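Local coordinates for aspartate aminotransferase (Plasmodium falciparum, PDB 3K7Y), which catalyses the pyridoxal-phosphate-dependent transfer of an amino group from L-aspartate to 2-oxoglutarate, yielding oxaloacetate and L-glutamate, at the interface of chains A and B. Coordinates in Å, arbitrary orientation; residue numbers count along the deposited sequence, not the author numbering. Chains: chain A/B, Aspartate aminotransferase.

The interface of chains A and B. Residues chain A 117, 207-209, 240-241, 264; chain B 1-2, 4.
B:Asp2 lays its side chain across A:Val209 at about a right angle, with A:Ala240 closing in on the carboxylate arm from another side. The contact belongs to the homodimer interface: the N-terminal segment of chain B reaches over to chain A and rests on the start of the neighbouring strands 209-214 and 241-246, and the two-fold axis repeats it with the chains exchanged. One carboxylate oxygen, OD1 of B:Asp2, faces both methyl branches of A:Val209, 3.2 Å from CG1 and 3.4 Å from CG2. The valine presents this forked end with CG1 anti to its backbone N (chi1 169°) and CG2 anti to the carbonyl carbon. In B:Asp2, CG lies beside the backbone N, anti to the carbonyl carbon (chi1 -84°), and OD1 is turned to A:Val209. Its CB meets the methyl CB of A:Ala240 at 3.6 Å, and the same methyl lies 3.5 Å from the backbone N of B:Asp2. The side chain of B:Asp2 thus lies between two small apolar side chains, those of A:Val209 and A:Ala240. Farther along, B:Leu4 opens the 3-10 helix 4-7, and its CD1 comes to 4.2 Å from CG1 of A:Val209. At the chain start, the terminal N of B:Met1 makes a weak hydrogen bond of 3.5 Å to the backbone O of A:His208.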
ATOM      1  N   LEU A 117      -1.788   9.978 -14.381  1.00 61.19           N
ATOM      2  CA  LEU A 117      -1.573  10.371 -15.755  1.00 63.82           C
ATOM      3  C   LEU A 117      -2.640   9.796 -16.690  1.00 66.07           C
ATOM      4  O   LEU A 117      -3.050  10.482 -17.626  1.00 67.64           O
ATOM      5  CB  LEU A 117      -0.142  10.051 -16.220  1.00 63.20           C
ATOM      6  CG  LEU A 117       1.033  10.762 -15.514  1.00 63.30           C
ATOM      7  CD1 LEU A 117       2.327  10.548 -16.247  1.00 61.59           C
ATOM      8  CD2 LEU A 117       0.810  12.274 -15.318  1.00 65.64           C
ATOM      9  N   LYS A 207       8.534  22.834 -23.354  1.00 76.44           N
ATOM     10  CA  LYS A 207       7.529  22.798 -22.286  1.00 75.66           C
ATOM     11  C   LYS A 207       7.249  21.387 -21.738  1.00 73.77           C
ATOM     12  O   LYS A 207       6.218  21.150 -21.103  1.00 73.61           O
ATOM     13  CB  LYS A 207       6.243  23.509 -22.740  1.00 77.06           C
ATOM     14  CG  LYS A 207       6.439  24.989 -23.118  1.00 79.33           C
ATOM     15  CD  LYS A 207       5.377  25.493 -24.107  1.00 82.02           C
ATOM     16  CE  LYS A 207       5.653  25.018 -25.549  1.00 83.40           C
ATOM     17  NZ  LYS A 207       4.489  25.163 -26.505  1.00 83.99           N
ATOM     18  N   HIS A 208       8.189  20.468 -21.960  1.00 72.39           N
ATOM     19  CA  HIS A 208       8.080  19.092 -21.480  1.00 70.59           C
ATOM     20  C   HIS A 208       7.627  18.990 -20.032  1.00 69.38           C
ATOM     21  O   HIS A 208       7.808  19.916 -19.241  1.00 69.88           O
ATOM     22  CB  HIS A 208       9.415  18.364 -21.610  1.00 70.13           C
ATOM     23  CG  HIS A 208       9.802  18.038 -23.015  1.00 71.04           C
ATOM     24  ND1 HIS A 208      11.113  18.018 -23.434  1.00 71.36           N
ATOM     25  CD2 HIS A 208       9.056  17.712 -24.096  1.00 73.22           C
ATOM     26  CE1 HIS A 208      11.160  17.685 -24.712  1.00 73.08           C
ATOM     27  NE2 HIS A 208       9.924  17.498 -25.139  1.00 74.04           N
ATOM     28  N   VAL A 209       7.044  17.845 -19.702  1.00 67.95           N
ATOM     29  CA  VAL A 209       6.623  17.556 -18.349  1.00 66.77           C
ATOM     30  C   VAL A 209       7.557  16.508 -17.781  1.00 65.53           C
ATOM     31  O   VAL A 209       7.630  15.380 -18.299  1.00 65.22           O
ATOM     32  CB  VAL A 209       5.194  17.041 -18.321  1.00 66.62           C
ATOM     33  CG1 VAL A 209       4.852  16.475 -16.940  1.00 65.53           C
ATOM     34  CG2 VAL A 209       4.238  18.161 -18.718  1.00 68.62           C
ATOM     35  N   ALA A 240       7.516  23.615 -13.741  1.00 79.06           N
ATOM     36  CA  ALA A 240       6.705  22.626 -13.011  1.00 76.21           C
ATOM     37  C   ALA A 240       7.103  21.175 -13.342  1.00 73.61           C
ATOM     38  O   ALA A 240       7.554  20.884 -14.456  1.00 73.97           O
ATOM     39  CB  ALA A 240       5.234  22.859 -13.278  1.00 76.47           C
ATOM     40  N   PHE A 241       6.950  20.271 -12.378  1.00 70.87           N
ATOM     41  CA  PHE A 241       7.378  18.883 -12.563  1.00 68.07           C
ATOM     42  C   PHE A 241       6.861  17.984 -11.440  1.00 66.29           C
ATOM     43  O   PHE A 241       6.024  18.404 -10.643  1.00 66.74           O
ATOM     44  CB  PHE A 241       8.907  18.820 -12.641  1.00 68.15           C
ATOM     45  CG  PHE A 241       9.598  19.515 -11.501  1.00 68.13           C
ATOM     46  CD1 PHE A 241      10.194  20.745 -11.686  1.00 68.96           C
ATOM     47  CD2 PHE A 241       9.647  18.933 -10.238  1.00 67.15           C
ATOM     48  CE1 PHE A 241      10.826  21.384 -10.637  1.00 69.97           C
ATOM     49  CE2 PHE A 241      10.269  19.564  -9.187  1.00 67.09           C
ATOM     50  CZ  PHE A 241      10.857  20.789  -9.384  1.00 69.37           C
ATOM     51  N   VAL A 264       4.362  19.821  -8.496  1.00 72.14           N
ATOM     52  CA  VAL A 264       4.523  21.268  -8.425  1.00 76.10           C
ATOM     53  C   VAL A 264       3.355  21.935  -9.149  1.00 78.34           C
ATOM     54  O   VAL A 264       3.093  21.639 -10.316  1.00 78.11           O
ATOM     55  CB  VAL A 264       5.909  21.715  -8.993  1.00 76.54           C
ATOM     56  CG1 VAL A 264       5.940  23.208  -9.281  1.00 78.95           C
ATOM     57  CG2 VAL A 264       7.041  21.345  -8.030  1.00 76.32           C
TER
ATOM     58  N   MET B   1       6.897  23.118 -18.275  1.00 92.49           N
ATOM     59  CA  MET B   1       5.741  23.767 -17.587  1.00 92.52           C
ATOM     60  C   MET B   1       4.498  22.863 -17.683  1.00 91.70           C
ATOM     61  O   MET B   1       3.935  22.692 -18.780  1.00 91.78           O
ATOM     62  CB  MET B   1       5.454  25.142 -18.221  1.00 93.09           C
ATOM     63  CG  MET B   1       5.349  26.330 -17.242  1.00 95.60           C
ATOM     64  SD  MET B   1       6.942  27.176 -16.935  1.00101.53           S
ATOM     65  CE  MET B   1       6.415  28.796 -16.325  1.00 99.59           C
ATOM     66  N   ASP B   2       4.095  22.281 -16.543  1.00119.48           N
ATOM     67  CA  ASP B   2       2.868  21.467 -16.433  1.00117.05           C
ATOM     68  C   ASP B   2       1.641  22.274 -16.865  1.00117.39           C
ATOM     69  O   ASP B   2       1.297  23.296 -16.255  1.00118.04           O
ATOM     70  CB  ASP B   2       2.648  20.952 -14.995  1.00115.34           C
ATOM     71  CG  ASP B   2       3.412  19.661 -14.684  1.00113.69           C
ATOM     72  OD1 ASP B   2       4.298  19.271 -15.472  1.00113.83           O
ATOM     73  OD2 ASP B   2       3.126  19.040 -13.634  1.00111.51           O
ATOM     74  N   LEU B   4      -1.041  20.127 -18.176  1.00112.19           N
ATOM     75  CA  LEU B   4      -2.003  19.021 -18.056  1.00110.08           C
ATOM     76  C   LEU B   4      -3.185  19.362 -17.165  1.00109.22           C
ATOM     77  O   LEU B   4      -4.329  18.982 -17.459  1.00109.44           O
ATOM     78  CB  LEU B   4      -1.315  17.779 -17.496  1.00108.11           C
ATOM     79  CG  LEU B   4       0.112  17.501 -17.955  1.00107.65           C
ATOM     80  CD1 LEU B   4       0.660  16.310 -17.197  1.00105.38           C
ATOM     81  CD2 LEU B   4       0.168  17.276 -19.461  1.00108.74           C
TER